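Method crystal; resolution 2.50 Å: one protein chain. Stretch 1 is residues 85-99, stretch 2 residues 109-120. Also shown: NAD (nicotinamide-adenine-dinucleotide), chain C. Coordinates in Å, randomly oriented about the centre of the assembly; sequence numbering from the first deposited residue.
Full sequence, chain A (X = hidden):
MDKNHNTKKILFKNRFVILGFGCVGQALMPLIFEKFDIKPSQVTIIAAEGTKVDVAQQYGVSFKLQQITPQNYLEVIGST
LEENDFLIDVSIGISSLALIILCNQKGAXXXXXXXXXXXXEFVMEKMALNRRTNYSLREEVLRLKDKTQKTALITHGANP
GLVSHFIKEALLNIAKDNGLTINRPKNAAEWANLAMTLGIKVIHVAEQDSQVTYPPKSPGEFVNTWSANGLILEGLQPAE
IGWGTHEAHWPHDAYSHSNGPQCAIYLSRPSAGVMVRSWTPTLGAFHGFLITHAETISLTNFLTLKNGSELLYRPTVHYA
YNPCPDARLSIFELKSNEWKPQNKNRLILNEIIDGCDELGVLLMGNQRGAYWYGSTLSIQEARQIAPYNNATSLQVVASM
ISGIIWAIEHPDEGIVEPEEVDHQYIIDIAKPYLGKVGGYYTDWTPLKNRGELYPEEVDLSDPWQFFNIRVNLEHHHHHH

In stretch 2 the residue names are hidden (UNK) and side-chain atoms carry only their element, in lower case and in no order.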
# COMPACT_ATOMS: atom_id res chain seq x y z
N ASP A 85 23.14 9.67 39.44
CA ASP A 85 22.37 10.39 38.44
C ASP A 85 21.84 9.36 37.45
O ASP A 85 22.22 8.19 37.51
CB ASP A 85 23.23 11.44 37.73
CG ASP A 85 23.45 12.67 38.57
OD1 ASP A 85 22.65 12.91 39.50
OD2 ASP A 85 24.41 13.42 38.30
N PHE A 86 20.98 9.79 36.54
CA PHE A 86 20.40 8.86 35.58
C PHE A 86 20.50 9.39 34.16
O PHE A 86 19.96 10.44 33.84
CB PHE A 86 18.93 8.61 35.96
CG PHE A 86 18.36 7.32 35.44
CD1 PHE A 86 17.42 6.62 36.19
CD2 PHE A 86 18.74 6.80 34.20
CE1 PHE A 86 16.86 5.43 35.73
CE2 PHE A 86 18.18 5.61 33.72
CZ PHE A 86 17.24 4.92 34.48
N LEU A 87 21.20 8.65 33.30
CA LEU A 87 21.34 9.05 31.91
C LEU A 87 20.28 8.34 31.07
O LEU A 87 20.37 7.14 30.83
CB LEU A 87 22.74 8.69 31.38
CG LEU A 87 23.00 8.91 29.87
CD1 LEU A 87 22.76 10.36 29.51
CD2 LEU A 87 24.43 8.52 29.53
N ILE A 88 19.26 9.08 30.64
CA ILE A 88 18.22 8.48 29.80
C ILE A 88 18.73 8.61 28.36
O ILE A 88 18.84 9.72 27.84
CB ILE A 88 16.86 9.21 29.97
CG1 ILE A 88 16.42 9.14 31.42
CG2 ILE A 88 15.79 8.52 29.12
CD1 ILE A 88 15.19 9.96 31.71
N ASP A 89 19.05 7.48 27.75
CA ASP A 89 19.58 7.46 26.38
C ASP A 89 18.47 7.25 25.36
O ASP A 89 17.93 6.16 25.23
CB ASP A 89 20.62 6.34 26.26
CG ASP A 89 21.31 6.29 24.89
OD1 ASP A 89 22.23 5.45 24.73
OD2 ASP A 89 20.94 7.07 23.98
N VAL A 90 18.13 8.32 24.65
CA VAL A 90 17.09 8.24 23.62
C VAL A 90 17.62 8.90 22.34
O VAL A 90 16.89 9.62 21.64
CB VAL A 90 15.78 8.93 24.09
CG1 VAL A 90 15.18 8.18 25.26
CG2 VAL A 90 16.06 10.37 24.47
N SER A 91 18.90 8.66 22.07
CA SER A 91 19.59 9.21 20.90
C SER A 91 19.78 8.17 19.81
O SER A 91 19.29 7.05 19.91
CB SER A 91 20.98 9.72 21.29
OG SER A 91 21.81 8.66 21.75
N ILE A 92 20.51 8.56 18.77
CA ILE A 92 20.83 7.66 17.68
C ILE A 92 22.28 7.93 17.29
O ILE A 92 22.82 9.01 17.57
CB ILE A 92 19.87 7.88 16.48
CG1 ILE A 92 19.71 6.56 15.75
CG2 ILE A 92 20.39 8.99 15.56
CD1 ILE A 92 18.91 5.55 16.55
N GLY A 93 22.94 6.95 16.69
CA GLY A 93 24.32 7.15 16.29
C GLY A 93 25.36 7.30 17.39
O GLY A 93 26.50 7.66 17.12
N ILE A 94 24.99 7.04 18.65
CA ILE A 94 25.96 7.13 19.74
C ILE A 94 26.11 5.77 20.41
O ILE A 94 25.13 5.12 20.77
CB ILE A 94 25.55 8.15 20.81
CG1 ILE A 94 25.32 9.52 20.19
CG2 ILE A 94 26.64 8.26 21.87
CD1 ILE A 94 24.87 10.58 21.18
N SER A 95 27.36 5.34 20.58
CA SER A 95 27.67 4.04 21.19
C SER A 95 27.07 3.77 22.57
O SER A 95 27.52 4.32 23.57
CB SER A 95 29.19 3.87 21.24
OG SER A 95 29.58 2.77 22.04
N SER A 96 26.05 2.91 22.63
CA SER A 96 25.42 2.55 23.90
C SER A 96 26.49 1.95 24.81
O SER A 96 26.53 2.23 26.00
CB SER A 96 24.32 1.52 23.68
OG SER A 96 23.39 1.94 22.70
N LEU A 97 27.34 1.11 24.23
CA LEU A 97 28.41 0.46 24.97
C LEU A 97 29.29 1.49 25.64
O LEU A 97 29.61 1.39 26.82
CB LEU A 97 29.25 -0.38 24.02
CG LEU A 97 30.38 -1.24 24.60
CD1 LEU A 97 29.83 -2.29 25.57
CD2 LEU A 97 31.10 -1.92 23.45
N ALA A 98 29.69 2.49 24.86
CA ALA A 98 30.54 3.55 25.37
C ALA A 98 29.83 4.33 26.48
O ALA A 98 30.43 4.62 27.52
CB ALA A 98 30.95 4.48 24.24
N LEU A 99 28.56 4.65 26.27
CA LEU A 99 27.78 5.39 27.26
C LEU A 99 27.58 4.56 28.54
O LEU A 99 27.68 5.08 29.66
CB LEU A 99 26.41 5.77 26.67
CG LEU A 99 26.10 7.14 26.05
CD1 LEU A 99 27.33 7.94 25.70
CD2 LEU A 99 25.24 6.88 24.84
N UNK A 109 23.04 5.82 36.77
CA UNK A 109 22.10 4.87 36.17
C UNK A 109 22.02 5.09 34.66
O UNK A 109 22.43 6.14 34.15
c UNK A 109 19.46 4.97 38.91
c UNK A 109 20.28 4.14 37.94
c UNK A 109 20.71 5.05 36.77
c UNK A 109 21.51 3.51 38.61
N UNK A 110 21.48 4.13 33.94
CA UNK A 110 21.38 4.28 32.50
C UNK A 110 20.26 3.41 31.97
O UNK A 110 19.97 2.36 32.54
c UNK A 110 22.02 2.68 29.72
c UNK A 110 22.60 3.49 27.55
c UNK A 110 23.24 4.59 28.13
c UNK A 110 22.65 3.76 30.34
c UNK A 110 22.70 3.88 31.85
o UNK A 110 22.61 3.33 26.19
c UNK A 110 21.99 2.54 28.34
c UNK A 110 23.26 4.71 29.52
N UNK A 111 19.62 3.88 30.89
CA UNK A 111 18.55 3.15 30.22
C UNK A 111 18.53 3.57 28.74
O UNK A 111 19.02 4.64 28.40
c UNK A 111 14.75 2.71 30.83
c UNK A 111 16.79 4.94 30.53
c UNK A 111 16.09 2.63 30.15
c UNK A 111 17.16 3.49 30.81
N UNK A 112 18.01 2.72 27.87
CA UNK A 112 17.88 3.05 26.47
C UNK A 112 16.73 2.24 25.90
O UNK A 112 16.27 1.27 26.50
n UNK A 112 18.53 0.43 25.78
c UNK A 112 19.43 1.31 25.35
o UNK A 112 20.44 0.97 24.72
c UNK A 112 19.18 2.79 25.67
N UNK A 113 16.24 2.67 24.74
CA UNK A 113 15.15 1.98 24.08
C UNK A 113 15.71 1.13 22.94
O UNK A 113 14.97 0.45 22.24
c UNK A 113 14.13 2.99 23.57
N UNK A 114 17.03 1.18 22.75
CA UNK A 114 17.68 0.38 21.71
C UNK A 114 19.21 0.52 21.73
O UNK A 114 19.74 1.61 21.97
c UNK A 114 17.14 0.76 20.32
N UNK A 115 19.91 -0.58 21.47
CA UNK A 115 21.37 -0.56 21.45
C UNK A 115 21.87 0.02 20.14
O UNK A 115 21.50 -0.45 19.07
c UNK A 115 21.95 -1.97 21.67
o UNK A 115 21.66 -2.40 23.00
c UNK A 115 23.46 -1.97 21.46
N UNK A 116 22.70 1.04 20.22
CA UNK A 116 23.23 1.71 19.03
C UNK A 116 24.75 1.86 19.07
O UNK A 116 25.36 1.94 20.14
c UNK A 116 20.72 2.93 17.22
o UNK A 116 19.86 2.09 16.90
c UNK A 116 22.59 3.09 18.90
o UNK A 116 21.29 3.67 16.38
c UNK A 116 21.10 3.10 18.68
N UNK A 117 25.38 1.90 17.89
CA UNK A 117 26.83 2.04 17.75
C UNK A 117 27.14 3.49 17.37
O UNK A 117 26.23 4.30 17.26
c UNK A 117 26.02 1.42 15.67
c UNK A 117 27.15 1.10 16.61
c UNK A 117 24.79 1.50 16.59
N UNK A 118 28.41 3.82 17.17
CA UNK A 118 28.78 5.17 16.77
C UNK A 118 28.33 5.39 15.33
O UNK A 118 28.33 4.45 14.52
c UNK A 118 30.80 5.57 18.26
c UNK A 118 30.56 6.69 19.12
c UNK A 118 31.59 4.71 18.97
c UNK A 118 29.82 8.78 20.03
c UNK A 118 30.50 8.51 21.23
n UNK A 118 31.86 5.23 20.21
c UNK A 118 31.22 7.35 21.39
c UNK A 118 30.29 5.38 16.86
c UNK A 118 31.24 6.45 20.33
c UNK A 118 29.84 7.88 18.98
N UNK A 119 27.95 6.62 14.99
CA UNK A 119 27.50 6.93 13.64
C UNK A 119 28.59 6.66 12.61
O UNK A 119 29.73 7.10 12.77
c UNK A 119 27.08 8.40 13.54
c UNK A 119 26.33 8.74 12.25
c UNK A 119 26.08 10.24 12.10
n UNK A 119 27.97 10.65 10.51
c UNK A 119 27.38 11.00 11.84
N UNK A 120 28.25 5.95 11.54
CA UNK A 120 29.21 5.65 10.48
C UNK A 120 28.49 5.38 9.17
O UNK A 120 27.84 6.28 8.62
c UNK A 120 31.28 4.87 11.73
o UNK A 120 31.21 3.33 13.56
o UNK A 120 32.94 3.22 12.18
c UNK A 120 31.85 3.72 12.55
c UNK A 120 30.09 4.46 10.87
PA NAD C . 14.98 10.63 16.48
O1A NAD C . 15.86 10.49 15.26
O2A NAD C . 13.65 11.27 16.31
O5B NAD C . 15.76 11.41 17.66
C5B NAD C . 17.10 11.05 18.01
C4B NAD C . 17.78 12.28 18.64
O4B NAD C . 19.10 11.89 18.92
C3B NAD C . 17.85 13.51 17.73
O3B NAD C . 17.28 14.65 18.38
C2B NAD C . 19.32 13.69 17.47
O2B NAD C . 19.75 15.02 17.29
C1B NAD C . 19.98 12.96 18.64
N9A NAD C . 21.30 12.38 18.38
C8A NAD C . 21.71 11.90 17.12
N7A NAD C . 23.02 12.15 16.90
C5A NAD C . 23.47 12.82 17.99
C6A NAD C . 24.73 13.33 18.31
N6A NAD C . 25.79 13.21 17.52
N1A NAD C . 24.85 13.98 19.53
C2A NAD C . 23.79 14.13 20.40
N3A NAD C . 22.54 13.63 20.11
C4A NAD C . 22.42 12.99 18.91
O3 NAD C . 14.75 9.15 16.98
PN NAD C . 14.00 8.52 18.26
O1N NAD C . 13.13 7.44 17.76
O2N NAD C . 13.39 9.66 19.03
O5D NAD C . 15.34 7.97 18.90
C5D NAD C . 15.44 7.24 20.09
C4D NAD C . 15.54 5.79 19.66
O4D NAD C . 14.56 5.04 20.32
C3D NAD C . 16.27 4.86 18.71
O3D NAD C . 17.50 4.41 19.26
C2D NAD C . 15.25 3.75 18.53
O2D NAD C . 15.81 2.53 18.12
C1D NAD C . 14.55 3.70 19.88
N1N NAD C . 13.12 3.32 19.88
C2N NAD C . 12.69 2.22 20.59
C3N NAD C . 11.31 1.92 20.57
C7N NAD C . 10.76 0.76 21.32
O7N NAD C . 9.40 0.56 21.26
N7N NAD C . 11.50 -0.05 22.05
C4N NAD C . 10.39 2.73 19.84
C5N NAD C . 10.87 3.85 19.13
C6N NAD C . 12.22 4.15 19.14
O HOH W 1 17.40 4.66 23.13
O HOH W 2 19.73 4.17 21.67

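Position 109 carries four carbons, forked at the second; its CB lies 3.5 Å from Phe86 CG and 14° off the ring normal, a CH-pi contact over the face. This is leucine. The backbone pairing opens here: Leu109 N donates to Asp85 O (2.6 Å), and Leu87 N to Leu109 O (2.9 Å, 176°).

Position 110 has one carbon, then a six-carbon ring bearing one oxygen, which lies 2.6 Å from Asp89 OD1; Leu87 CD2 meets the ring edge. This is tyrosine. Tyr110 OH donates to Asp89 OD1, Leu87 CD2 is 4.0 Å from Tyr110 CD2, and Leu99 CB packs 3.7 Å from Tyr110 CE2.

At 111, four carbons fork at the first, one arm two carbons long, and the short arm touches Phe86 and Ile88: isoleucine. Ile111 CG2 is 3.5 Å from Phe86 CE2 and 4.0 Å from Ile88 CG2. Asp89 N donates to Ile111 O (2.9 Å), while the bond from Ile111 N to Leu87 O is weak (3.3 Å).

Position 112 shows two carbons, the second carrying an oxygen and a nitrogen; its CB is 3.9 Å from Asp89 CB. This is asparagine.

Position 113 has a single carbon that touches nothing on stretch 1, so alanine. A water instead donates to Asp89 O (2.6 Å) and accepts from Ala113 N (2.8 Å).

A lone carbon, again without contact to stretch 1, marks 114 as alanine; Ala114 CB approaches NAD O2D at 3.1 Å.

At 115, one carbon bears an oxygen and a carbon, the latter near Ser96 OG: threonine. Thr115 CG2 lies 4.1 Å from Ser96 OG.

Three carbons ending in two oxygens, one of them close to Ile92 CD1, make 116 glutamate. Glu116 OE1 sits 3.0 Å from Ile92 CD1. Its backbone binds Ser96 twice: Ser96 N donates to Glu116 O (2.8 Å, 169°), and Glu116 N to Ser96 OG (2.7 Å, 178°).

At 117, three carbons close onto the backbone nitrogen and touch nothing on stretch 1: proline. The CA-to-CB bond points away, but Pro117 O comes within 3.1 Å of Gly93 C.

Position 118 holds one carbon and fused five- and six-membered rings of eight carbons and one nitrogen; Ser95 CB lies over the five-membered ring, 3.3 Å from its centroid. This is tryptophan. Ile94 CG2 is 3.7 Å from Trp118 CZ3.

Four carbons in a row ending in nitrogen, the CB near Gly93 and the end leading away, identify 119 as lysine. The backbone Lys119 N makes a weak hydrogen bond to Gly93 O (2.8 Å, 124°).

Position 120, three carbons ending in two oxygens, touches nothing on stretch 1; it is glutamate.

The contact thus has two parts. Parallel strands, 11° apart, place Phe86, Leu109, Ile88 and Ile111 on one face and Leu87 and Tyr110 on the other. Beyond them, Ser96 anchors Glu116, and Trp118 covers Ser95, whose OG caps the helix by accepting from Ala98 N (2.8 Å).

Stretch 2, residues 109-120: LYINAATEPWKE
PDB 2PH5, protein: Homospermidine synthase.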